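Local coordinates for thiol-disulfide isomerase and thioredoxins (Corynebacterium glutamicum, PDB 3LOR), which probably acts as a thioredoxin-fold thiol-disulfide oxidoreductase or isomerase of the TlpA-like family and can bind calcium, at residues D5-L10 against K130-Q135; L9-V14 against M113-L118; Q15-H20 against P97-M102; V35-M40 against S123-D128. All blocks are in the same frame, centred on the assembly; numbering follows the deposited sequence.

Interaction 1: residues D5-L10 against K130-Q135; sequences DNAPLL and KGRIRQ
A single backbone bridge joins Leu9 to Arg132 where the N-terminal loop of this thioredoxin-like fold meets the start of edge strand 133-138. The two backbones run at 97° to each other, and only one bridge forms. Two hydrogen bonds make it. Leu10 N donates a hydrogen bond to Gly131 O at 2.9 Å, and Ile133 N donates one to Pro8 O at 3.1 Å. Both are nearly straight, and each donor sits almost in line with the C=O bond. Gly131 O also receives a CA-H...O contact from Leu9 CA. Gly131 takes a positive phi (80°), a conformation that glycine adopts easily.

The packing is carried by Ile133, whose side chain sets out toward the loop. Its CG1 is anti to the carbonyl carbon (chi1 -70°). From there CD1 reaches Leu10 CA at 3.8 Å and passes close to Leu9 O. The side chains of Leu10 and Ile133 cross at about a right angle, with Leu10 CB 4.0 Å from Ile133 CG1. Leu9 turns mostly away, but its CD2 methyl comes near the carbonyl oxygens of Lys130 and Gly131. The guanidinium of Arg132 leads away from the loop, and its NE forms a salt bridge with Asp128. This is mainly a surface contact, with Leu10 its buried residue. At its outer end Ala7 CB rests 3.8 Å from Ile133 O.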
# COMPACT_ATOMS: atom_id res chain seq x y z
N ASP A 5 -2.13 -11.83 -38.10
CA ASP A 5 -1.30 -12.09 -39.27
C ASP A 5 -0.39 -10.90 -39.49
O ASP A 5 0.74 -11.02 -39.90
CB ASP A 5 -2.17 -12.39 -40.49
N ASN A 6 -0.92 -9.73 -39.19
CA ASN A 6 -0.17 -8.50 -39.24
C ASN A 6 0.85 -8.24 -38.13
O ASN A 6 1.70 -7.39 -38.27
CB ASN A 6 -1.15 -7.35 -39.38
CG ASN A 6 -2.07 -7.52 -40.56
OD1 ASN A 6 -1.69 -8.11 -41.55
ND2 ASN A 6 -3.28 -7.03 -40.45
N ALA A 7 0.76 -8.95 -37.03
CA ALA A 7 1.63 -8.67 -35.92
C ALA A 7 3.07 -9.06 -36.21
O ALA A 7 3.34 -10.10 -36.71
CB ALA A 7 1.14 -9.33 -34.72
N PRO A 8 3.98 -8.18 -35.88
CA PRO A 8 5.40 -8.41 -36.01
C PRO A 8 5.92 -9.33 -34.95
O PRO A 8 5.40 -9.31 -33.88
CB PRO A 8 5.97 -7.05 -35.75
CG PRO A 8 5.07 -6.50 -34.79
CD PRO A 8 3.72 -6.94 -35.15
N LEU A 9 6.95 -10.09 -35.26
CA LEU A 9 7.64 -10.93 -34.31
C LEU A 9 8.48 -10.13 -33.37
O LEU A 9 8.99 -9.12 -33.72
CB LEU A 9 8.51 -11.93 -35.02
CG LEU A 9 7.88 -12.93 -35.95
CD1 LEU A 9 8.87 -13.45 -36.87
CD2 LEU A 9 7.31 -14.04 -35.21
N LEU A 10 8.66 -10.61 -32.17
CA LEU A 10 9.56 -9.97 -31.28
C LEU A 10 11.00 -10.22 -31.70
O LEU A 10 11.41 -11.33 -31.85
CB LEU A 10 9.30 -10.50 -29.90
CG LEU A 10 10.21 -10.08 -28.78
CD1 LEU A 10 9.98 -8.69 -28.46
CD2 LEU A 10 9.99 -10.91 -27.61
N LYS A 130 3.92 -17.99 -29.99
CA LYS A 130 4.59 -18.03 -31.28
C LYS A 130 5.57 -16.90 -31.50
O LYS A 130 6.10 -16.75 -32.55
CB LYS A 130 3.62 -18.13 -32.44
CG LYS A 130 2.35 -18.71 -32.10
CD LYS A 130 2.10 -19.92 -32.88
CE LYS A 130 0.63 -20.04 -33.19
NZ LYS A 130 0.20 -21.37 -33.63
N GLY A 131 5.83 -16.13 -30.46
CA GLY A 131 6.77 -15.05 -30.53
C GLY A 131 6.31 -13.77 -31.14
O GLY A 131 7.06 -12.95 -31.53
N ARG A 132 5.03 -13.56 -31.20
CA ARG A 132 4.61 -12.34 -31.81
C ARG A 132 4.10 -11.31 -30.83
O ARG A 132 3.50 -11.66 -29.87
CB ARG A 132 3.74 -12.59 -33.03
CG ARG A 132 2.36 -12.89 -32.82
CD ARG A 132 1.87 -13.86 -33.87
NE ARG A 132 1.04 -14.84 -33.22
CZ ARG A 132 0.13 -15.60 -33.79
NH1 ARG A 132 -0.12 -15.54 -35.07
NH2 ARG A 132 -0.55 -16.44 -33.05
N ILE A 133 4.41 -10.05 -31.05
CA ILE A 133 4.08 -9.00 -30.13
C ILE A 133 2.59 -8.75 -30.10
O ILE A 133 1.96 -8.59 -31.10
CB ILE A 133 4.83 -7.74 -30.49
CG1 ILE A 133 6.29 -7.95 -30.20
CG2 ILE A 133 4.37 -6.56 -29.71
CD1 ILE A 133 7.11 -7.10 -30.92
N ARG A 134 2.04 -8.79 -28.91
CA ARG A 134 0.63 -8.62 -28.75
C ARG A 134 0.19 -7.40 -27.98
O ARG A 134 -0.90 -6.95 -28.15
CB ARG A 134 0.03 -9.88 -28.16
CG ARG A 134 0.37 -11.10 -28.92
CD ARG A 134 -0.51 -11.31 -30.08
NE ARG A 134 -1.89 -11.45 -29.69
CZ ARG A 134 -2.47 -12.59 -29.36
NH1 ARG A 134 -1.80 -13.70 -29.41
NH2 ARG A 134 -3.72 -12.60 -29.01
N GLN A 135 1.04 -6.89 -27.12
CA GLN A 135 0.80 -5.66 -26.41
C GLN A 135 2.05 -4.89 -26.19
O GLN A 135 3.04 -5.45 -25.90
CB GLN A 135 0.24 -5.95 -25.05
CG GLN A 135 -1.13 -6.44 -25.03
CD GLN A 135 -2.14 -5.35 -25.12
OE1 GLN A 135 -1.91 -4.23 -24.73
NE2 GLN A 135 -3.26 -5.68 -25.64

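Interaction 2: residues L9-V14 against M113-L118; sequences LLELDV and MKKYRL
Lys115 and Tyr116 reach across to the loop 9-14 from the end of helix 111-115. Lys115 comes first. Its CG is anti to the backbone N (chi1 -173°), and the chain bends at chi3 before the ammonium group. NZ donates to Glu11 O at 2.8 Å, tilted 27° from the carbonyl plane. It also makes a salt bridge with Asp13 OD1 at 3.1 Å. The two side chains meet tip to tip, and NZ comes from above the carboxylate plane. Lys115 CE lies close to the other oxygen, Asp13 OD2, which accepts a hydrogen bond from Ser111. One ammonium group thus ties two points of the loop.

Tyr116 follows. Its hydroxyl oxygen accepts a hydrogen bond from Glu11 N at 2.9 Å, with an angle of 161° at the hydrogen. Tyr116 holds the N-H of Glu11 and Lys115 its C=O. Lys115 CD lies 3.6 Å above one face of the Tyr116 ring, offset toward the rim. Arg117 then has positive phi and closes the helix as a Schellman motif. Arg117 N bonds to Lys114 O, and Leu118 N bonds to Met113 O.

Glu11, Leu12 and Asp13 are calcium-binding residues of this protein, although no ion is bound to this chain. The lysine may partly offset the negative charge of Asp13 here. Thr112 of the helix also bonds to Asp13 N. The loop lies between helix 111-115 and the sheet, with Leu10 packed on Val33 of strand 32-38 and Tyr116 on Ile133 of strand 133-138.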
# COMPACT_ATOMS: atom_id res chain seq x y z
N LEU A 9 6.95 -10.09 -35.26
CA LEU A 9 7.64 -10.93 -34.31
C LEU A 9 8.48 -10.13 -33.37
O LEU A 9 8.99 -9.12 -33.72
CB LEU A 9 8.51 -11.93 -35.02
CG LEU A 9 7.88 -12.93 -35.95
CD1 LEU A 9 8.87 -13.45 -36.87
CD2 LEU A 9 7.31 -14.04 -35.21
N LEU A 10 8.66 -10.61 -32.17
CA LEU A 10 9.56 -9.97 -31.28
C LEU A 10 11.00 -10.22 -31.70
O LEU A 10 11.41 -11.33 -31.85
CB LEU A 10 9.30 -10.50 -29.90
CG LEU A 10 10.21 -10.08 -28.78
CD1 LEU A 10 9.98 -8.69 -28.46
CD2 LEU A 10 9.99 -10.91 -27.61
N GLU A 11 11.73 -9.14 -31.91
CA GLU A 11 13.14 -9.17 -32.22
C GLU A 11 13.92 -8.15 -31.42
O GLU A 11 14.01 -7.00 -31.79
CB GLU A 11 13.38 -8.94 -33.70
CG GLU A 11 12.46 -9.61 -34.64
CD GLU A 11 12.90 -10.99 -34.99
OE1 GLU A 11 12.37 -11.57 -35.91
OE2 GLU A 11 13.79 -11.47 -34.32
N LEU A 12 14.50 -8.58 -30.34
CA LEU A 12 15.32 -7.71 -29.56
C LEU A 12 16.60 -7.43 -30.30
O LEU A 12 17.16 -8.33 -30.84
CB LEU A 12 15.62 -8.37 -28.24
CG LEU A 12 14.42 -8.65 -27.36
CD1 LEU A 12 14.79 -9.17 -26.06
CD2 LEU A 12 13.62 -7.44 -27.21
N ASP A 13 17.07 -6.19 -30.34
CA ASP A 13 18.40 -5.92 -30.82
C ASP A 13 19.25 -5.68 -29.60
O ASP A 13 19.08 -4.72 -28.93
CB ASP A 13 18.47 -4.69 -31.73
CG ASP A 13 17.58 -4.76 -32.95
OD1 ASP A 13 17.43 -5.78 -33.60
OD2 ASP A 13 17.03 -3.73 -33.27
N VAL A 14 20.16 -6.59 -29.32
CA VAL A 14 20.90 -6.56 -28.07
C VAL A 14 22.39 -6.33 -28.18
O VAL A 14 23.06 -7.07 -28.83
CB VAL A 14 20.70 -7.89 -27.39
CG1 VAL A 14 21.48 -8.01 -26.17
CG2 VAL A 14 19.29 -8.16 -27.21
N MSE A 113 14.25 0.19 -28.89
CA MSE A 113 13.34 1.25 -28.53
C MSE A 113 12.83 2.05 -29.72
O MSE A 113 11.69 2.36 -29.78
CB MSE A 113 14.01 2.15 -27.49
CG MSE A 113 13.26 3.42 -27.09
SE MSE A 113 13.85 4.27 -25.48
CE MSE A 113 13.05 5.82 -25.73
N LYS A 114 13.72 2.37 -30.65
CA LYS A 114 13.37 3.01 -31.90
C LYS A 114 12.48 2.15 -32.76
O LYS A 114 11.49 2.57 -33.26
CB LYS A 114 14.64 3.24 -32.69
CG LYS A 114 14.74 4.53 -33.42
CD LYS A 114 13.51 4.93 -34.15
CE LYS A 114 13.83 5.85 -35.27
NZ LYS A 114 12.98 7.01 -35.21
N LYS A 115 12.85 0.91 -32.89
CA LYS A 115 12.19 -0.02 -33.75
C LYS A 115 10.73 -0.18 -33.36
O LYS A 115 9.88 -0.21 -34.19
CB LYS A 115 12.92 -1.35 -33.61
CG LYS A 115 12.52 -2.42 -34.50
CD LYS A 115 12.89 -3.79 -33.93
CE LYS A 115 14.18 -4.25 -34.42
NZ LYS A 115 14.39 -5.68 -34.28
N TYR A 116 10.43 -0.25 -32.08
CA TYR A 116 9.08 -0.44 -31.66
C TYR A 116 8.43 0.85 -31.26
O TYR A 116 7.33 0.88 -30.78
CB TYR A 116 8.99 -1.49 -30.57
CG TYR A 116 9.45 -2.84 -31.04
CD1 TYR A 116 8.96 -3.40 -32.18
CD2 TYR A 116 10.39 -3.53 -30.35
CE1 TYR A 116 9.38 -4.58 -32.59
CE2 TYR A 116 10.81 -4.70 -30.74
CZ TYR A 116 10.32 -5.23 -31.86
OH TYR A 116 10.76 -6.41 -32.24
N ARG A 117 9.17 1.91 -31.45
CA ARG A 117 8.72 3.23 -31.13
C ARG A 117 8.14 3.42 -29.74
O ARG A 117 7.11 3.97 -29.57
CB ARG A 117 7.93 3.89 -32.26
CG ARG A 117 6.55 3.44 -32.47
CD ARG A 117 6.02 3.89 -33.83
NE ARG A 117 6.67 3.20 -34.93
CZ ARG A 117 6.72 3.64 -36.18
NH1 ARG A 117 7.34 2.94 -37.09
NH2 ARG A 117 6.15 4.78 -36.52
N LEU A 118 8.88 2.97 -28.74
CA LEU A 118 8.49 3.18 -27.38
C LEU A 118 8.51 4.63 -27.00
O LEU A 118 9.34 5.37 -27.40
CB LEU A 118 9.36 2.36 -26.43
CG LEU A 118 9.62 0.93 -26.82
CD1 LEU A 118 10.54 0.29 -25.89
CD2 LEU A 118 8.36 0.13 -26.95

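Interaction 3: residues Q15-H20 against P97-M102; sequences QEWVNH and PVAVDM
Asn19 OD1 accepts a hydrogen bond from Val98 N at 2.8 Å, with the donor tilted 24° from the carbonyl plane. Asn19 CG sits between its own backbone N and carbonyl carbon (chi1 68°). The other amide atom, ND2, bonds to Phe96 O, so both ends of the amide are held. Three backbone bonds follow. Val18 N donates to Val98 O, Val100 N to Glu16 O at 3.0 Å, and Gln15 N to Val100 O at 2.9 Å. The last is bent, at 135°.

Trp17 and Ala99 form an antiparallel non-hydrogen-bonded pair. Here edge strand 14-17 adds to strand 98-101 in the mixed sheet of the thioredoxin-like fold. Strand 98-101 is bonded on its other side to strand 65-71.

Ala99 CB makes a CH-pi contact over one face of the Trp17 indole, 3.8 Å from the centroid of the six-membered ring. Trp17 CZ3 also touches Pro97 CB at 3.9 Å. His20 lies alongside Pro97, with Pro97 CG over the centre of the imidazole face, 4.0 Å from its centroid. On the Val100 side of the sheet, Glu16 runs beside Val100. Val18 CG2 meets Val100 CG2 at 3.9 Å, and Val18 continues onto Lys86 and Ile89 of helix 82-91. At the far end, Met102 is modelled as selenomethionine, and its SE packs against Gln15 CB at 3.8 Å.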
# COMPACT_ATOMS: atom_id res chain seq x y z
N GLN A 15 22.93 -5.31 -27.54
CA GLN A 15 24.36 -5.19 -27.44
C GLN A 15 25.02 -6.27 -26.60
O GLN A 15 25.99 -6.83 -27.01
CB GLN A 15 24.76 -3.81 -26.96
CG GLN A 15 26.16 -3.65 -26.45
CD GLN A 15 26.49 -2.25 -26.02
OE1 GLN A 15 26.10 -1.81 -24.99
NE2 GLN A 15 27.21 -1.54 -26.83
N GLU A 16 24.49 -6.55 -25.43
CA GLU A 16 24.98 -7.65 -24.65
C GLU A 16 24.00 -8.15 -23.61
O GLU A 16 23.15 -7.42 -23.19
CB GLU A 16 26.28 -7.25 -23.96
CG GLU A 16 26.14 -6.02 -23.14
CD GLU A 16 27.43 -5.54 -22.57
OE1 GLU A 16 27.95 -4.56 -23.10
OE2 GLU A 16 27.90 -6.12 -21.58
N TRP A 17 24.16 -9.38 -23.18
CA TRP A 17 23.39 -9.91 -22.08
C TRP A 17 24.24 -9.90 -20.82
O TRP A 17 25.22 -10.55 -20.70
CB TRP A 17 22.89 -11.29 -22.38
CG TRP A 17 21.86 -11.45 -23.42
CD1 TRP A 17 22.07 -11.62 -24.73
CD2 TRP A 17 20.47 -11.52 -23.23
NE1 TRP A 17 20.91 -11.77 -25.38
CE2 TRP A 17 19.89 -11.72 -24.48
CE3 TRP A 17 19.64 -11.42 -22.13
CZ2 TRP A 17 18.54 -11.82 -24.65
CZ3 TRP A 17 18.35 -11.53 -22.29
CH2 TRP A 17 17.79 -11.71 -23.54
N VAL A 18 23.86 -9.07 -19.90
CA VAL A 18 24.62 -8.74 -18.73
C VAL A 18 24.82 -9.78 -17.62
O VAL A 18 25.83 -9.81 -17.00
CB VAL A 18 24.15 -7.42 -18.19
CG1 VAL A 18 24.15 -7.41 -16.76
CG2 VAL A 18 24.99 -6.33 -18.77
N ASN A 19 23.81 -10.59 -17.39
CA ASN A 19 23.73 -11.50 -16.27
C ASN A 19 23.34 -12.91 -16.59
O ASN A 19 22.89 -13.63 -15.74
CB ASN A 19 22.70 -10.95 -15.30
CG ASN A 19 21.28 -10.99 -15.85
OD1 ASN A 19 21.07 -11.01 -17.03
ND2 ASN A 19 20.34 -10.99 -14.99
N HIS A 20 23.38 -13.27 -17.86
CA HIS A 20 22.83 -14.51 -18.29
C HIS A 20 23.32 -14.82 -19.65
O HIS A 20 23.69 -13.97 -20.37
CB HIS A 20 21.33 -14.35 -18.35
CG HIS A 20 20.57 -15.62 -18.44
ND1 HIS A 20 20.29 -16.24 -19.63
CD2 HIS A 20 19.98 -16.37 -17.49
CE1 HIS A 20 19.59 -17.33 -19.41
NE2 HIS A 20 19.38 -17.43 -18.12
N PRO A 97 16.85 -12.56 -16.72
CA PRO A 97 17.86 -12.12 -17.67
C PRO A 97 17.67 -10.67 -18.14
O PRO A 97 16.60 -10.23 -18.42
CB PRO A 97 17.71 -13.11 -18.80
CG PRO A 97 16.82 -14.08 -18.36
CD PRO A 97 16.05 -13.65 -17.25
N VAL A 98 18.76 -9.95 -18.16
CA VAL A 98 18.76 -8.57 -18.52
C VAL A 98 19.63 -8.34 -19.72
O VAL A 98 20.74 -8.74 -19.75
CB VAL A 98 19.28 -7.75 -17.40
CG1 VAL A 98 19.26 -6.37 -17.75
CG2 VAL A 98 18.55 -8.01 -16.17
N ALA A 99 19.08 -7.67 -20.70
CA ALA A 99 19.81 -7.30 -21.86
C ALA A 99 19.91 -5.81 -21.99
O ALA A 99 19.08 -5.09 -21.54
CB ALA A 99 19.20 -7.86 -23.06
N VAL A 100 20.96 -5.38 -22.63
CA VAL A 100 21.22 -4.02 -22.93
C VAL A 100 20.83 -3.78 -24.39
O VAL A 100 21.33 -4.42 -25.27
CB VAL A 100 22.71 -3.78 -22.72
CG1 VAL A 100 23.14 -2.43 -23.14
CG2 VAL A 100 23.09 -4.06 -21.32
N ASP A 101 19.94 -2.85 -24.62
CA ASP A 101 19.45 -2.46 -25.93
C ASP A 101 20.60 -1.91 -26.76
O ASP A 101 21.36 -1.13 -26.30
CB ASP A 101 18.32 -1.44 -25.72
CG ASP A 101 17.52 -1.12 -26.98
OD1 ASP A 101 17.81 -1.62 -28.03
OD2 ASP A 101 16.61 -0.31 -26.89
N MSE A 102 20.74 -2.34 -27.99
CA MSE A 102 21.83 -1.92 -28.81
C MSE A 102 21.75 -0.46 -29.13
O MSE A 102 20.76 0.04 -29.57
CB MSE A 102 21.82 -2.69 -30.11
CG MSE A 102 22.87 -2.23 -31.11
SE MSE A 102 24.56 -2.85 -30.63
CE MSE A 102 24.28 -4.54 -31.22

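Interaction 4: residues V35-M40 against S123-D128; sequences VEVFQM and SIILAD
Glu36 and Ile124 meet with the carboxylate beside the aliphatic chain. Glu36 OE2 lies 3.6 Å from both CG1 and CD1 of Ile124. Glu36 CG is anti to the backbone N (chi1 -175°), and the chain then bends at chi2, bringing the carboxylate over to the neighbouring strand. The other flat group, the Phe38 ring, has Glu36 O at its edge and in its plane. That ring turns away from strand 123-127 and meets His71, Cys45 and Val50.

Four backbone bonds join the strands. Val35 N donates to Ile125 O at 2.8 Å, and Ile125 N returns a bond to Val35 O. Val37 N donates to Ser123 O at 2.9 Å. Ser123 N donates to Val37 O at 3.1 Å, in the carbonyl plane and on a lone pair. Between these two hydrogen-bonded pairs, Ile124 CA makes a CA-H...O contact with Val35 O at 3.4 Å.

On the other face, Val35 CB faces Ile125 CB at 4.1 Å, and Val37 CG2 touches Ile125 CD1 at 4.3 Å. The hydroxyl of Ser123 is bonded to Gly120 O. Glu36 and Ile124 face helix 43-59, with Ala53 and Gln52 against them.

Every touching residue is buried. The antiparallel pairing of strand 32-38 with strand 123-127 is that of the central sheet in the thioredoxin fold, with a CxxC pattern (Cys42, Cys45) at the start of the following helix.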
# COMPACT_ATOMS: atom_id res chain seq x y z
N VAL A 35 8.66 -8.53 -21.71
CA VAL A 35 9.86 -7.75 -21.74
C VAL A 35 9.65 -6.45 -21.01
O VAL A 35 8.81 -5.69 -21.37
CB VAL A 35 10.32 -7.47 -23.18
CG1 VAL A 35 11.59 -6.80 -23.19
CG2 VAL A 35 10.38 -8.70 -23.99
N GLU A 36 10.44 -6.23 -19.99
CA GLU A 36 10.39 -5.03 -19.22
C GLU A 36 11.47 -4.08 -19.68
O GLU A 36 12.60 -4.29 -19.45
CB GLU A 36 10.53 -5.37 -17.73
CG GLU A 36 10.39 -4.23 -16.79
CD GLU A 36 8.95 -3.74 -16.60
OE1 GLU A 36 8.74 -2.55 -16.53
OE2 GLU A 36 8.03 -4.54 -16.49
N VAL A 37 11.06 -3.01 -20.31
CA VAL A 37 11.96 -2.01 -20.84
C VAL A 37 12.18 -0.91 -19.82
O VAL A 37 11.26 -0.25 -19.44
CB VAL A 37 11.41 -1.44 -22.15
CG1 VAL A 37 12.38 -0.56 -22.79
CG2 VAL A 37 11.04 -2.48 -23.07
N PHE A 38 13.39 -0.74 -19.36
CA PHE A 38 13.63 0.13 -18.24
C PHE A 38 14.89 0.96 -18.31
O PHE A 38 15.77 0.69 -19.05
CB PHE A 38 13.62 -0.66 -16.95
CG PHE A 38 14.82 -1.49 -16.74
CD1 PHE A 38 15.76 -1.13 -15.84
CD2 PHE A 38 15.01 -2.63 -17.47
CE1 PHE A 38 16.83 -1.88 -15.67
CE2 PHE A 38 16.09 -3.38 -17.30
CZ PHE A 38 17.01 -3.02 -16.41
N GLN A 39 14.93 1.98 -17.48
CA GLN A 39 16.15 2.69 -17.18
C GLN A 39 16.40 2.51 -15.70
O GLN A 39 15.49 2.55 -14.92
CB GLN A 39 16.07 4.17 -17.56
CG GLN A 39 16.49 4.49 -18.95
CD GLN A 39 16.47 5.94 -19.32
OE1 GLN A 39 17.09 6.32 -20.26
NE2 GLN A 39 15.76 6.74 -18.58
N MSE A 40 17.64 2.31 -15.31
CA MSE A 40 17.97 2.08 -13.92
C MSE A 40 17.68 3.26 -13.00
O MSE A 40 17.54 3.09 -11.85
CB MSE A 40 19.40 1.57 -13.74
CG MSE A 40 20.49 2.42 -14.33
SE MSE A 40 22.23 1.78 -14.09
CE MSE A 40 22.25 1.79 -12.26
N SER A 123 8.32 0.57 -20.09
CA SER A 123 7.43 -0.03 -21.02
C SER A 123 7.40 -1.52 -20.87
O SER A 123 8.34 -2.11 -20.45
CB SER A 123 7.80 0.34 -22.43
OG SER A 123 7.36 1.60 -22.74
N ILE A 124 6.29 -2.12 -21.23
CA ILE A 124 6.19 -3.54 -21.33
C ILE A 124 5.88 -3.99 -22.73
O ILE A 124 5.12 -3.38 -23.40
CB ILE A 124 5.19 -4.10 -20.36
CG1 ILE A 124 5.53 -3.65 -18.97
CG2 ILE A 124 5.30 -5.54 -20.26
CD1 ILE A 124 4.76 -4.33 -17.98
N ILE A 125 6.52 -5.04 -23.16
CA ILE A 125 6.18 -5.68 -24.36
C ILE A 125 5.80 -7.10 -23.99
O ILE A 125 6.56 -7.80 -23.36
CB ILE A 125 7.36 -5.69 -25.33
CG1 ILE A 125 7.83 -4.28 -25.66
CG2 ILE A 125 7.04 -6.40 -26.57
CD1 ILE A 125 9.06 -4.25 -26.39
N LEU A 126 4.62 -7.52 -24.41
CA LEU A 126 4.20 -8.90 -24.31
C LEU A 126 4.15 -9.58 -25.65
O LEU A 126 3.62 -9.06 -26.56
CB LEU A 126 2.87 -9.04 -23.64
CG LEU A 126 2.67 -8.36 -22.31
CD1 LEU A 126 1.27 -8.35 -21.94
CD2 LEU A 126 3.50 -8.91 -21.25
N ALA A 127 4.76 -10.72 -25.73
CA ALA A 127 4.67 -11.57 -26.89
C ALA A 127 4.06 -12.90 -26.53
O ALA A 127 4.16 -13.36 -25.44
CB ALA A 127 5.99 -11.76 -27.50
N ASP A 128 3.39 -13.49 -27.50
CA ASP A 128 2.74 -14.77 -27.34
C ASP A 128 3.64 -15.98 -27.53
O ASP A 128 4.78 -15.84 -27.76
CB ASP A 128 1.46 -14.89 -28.16
CG ASP A 128 1.68 -14.83 -29.63
OD1 ASP A 128 0.83 -14.32 -30.32
OD2 ASP A 128 2.71 -15.26 -30.12

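Interaction 4 is the buried core contact, and interaction 3 is partly buried. Interactions 1 and 2 lie at the surface and share Leu9 and Leu10 of the N-terminal loop. The same sheet runs through interactions 1, 3 and 4, with strands 14-17 and 133-138 at its edges. The chemistry differs with the place in the fold. Interaction 4 is a regular antiparallel ladder, mostly apolar, with Glu36 and Ser123 as its polar side chains. Interaction 3 mixes backbone bonds with an asparagine side chain and CH-pi contacts. Interaction 1 keeps a single bridge. Interaction 2 depends on a lysine and a tyrosine instead. Ile133 touches Tyr116 and Ile125, linking interactions 1, 2 and 4.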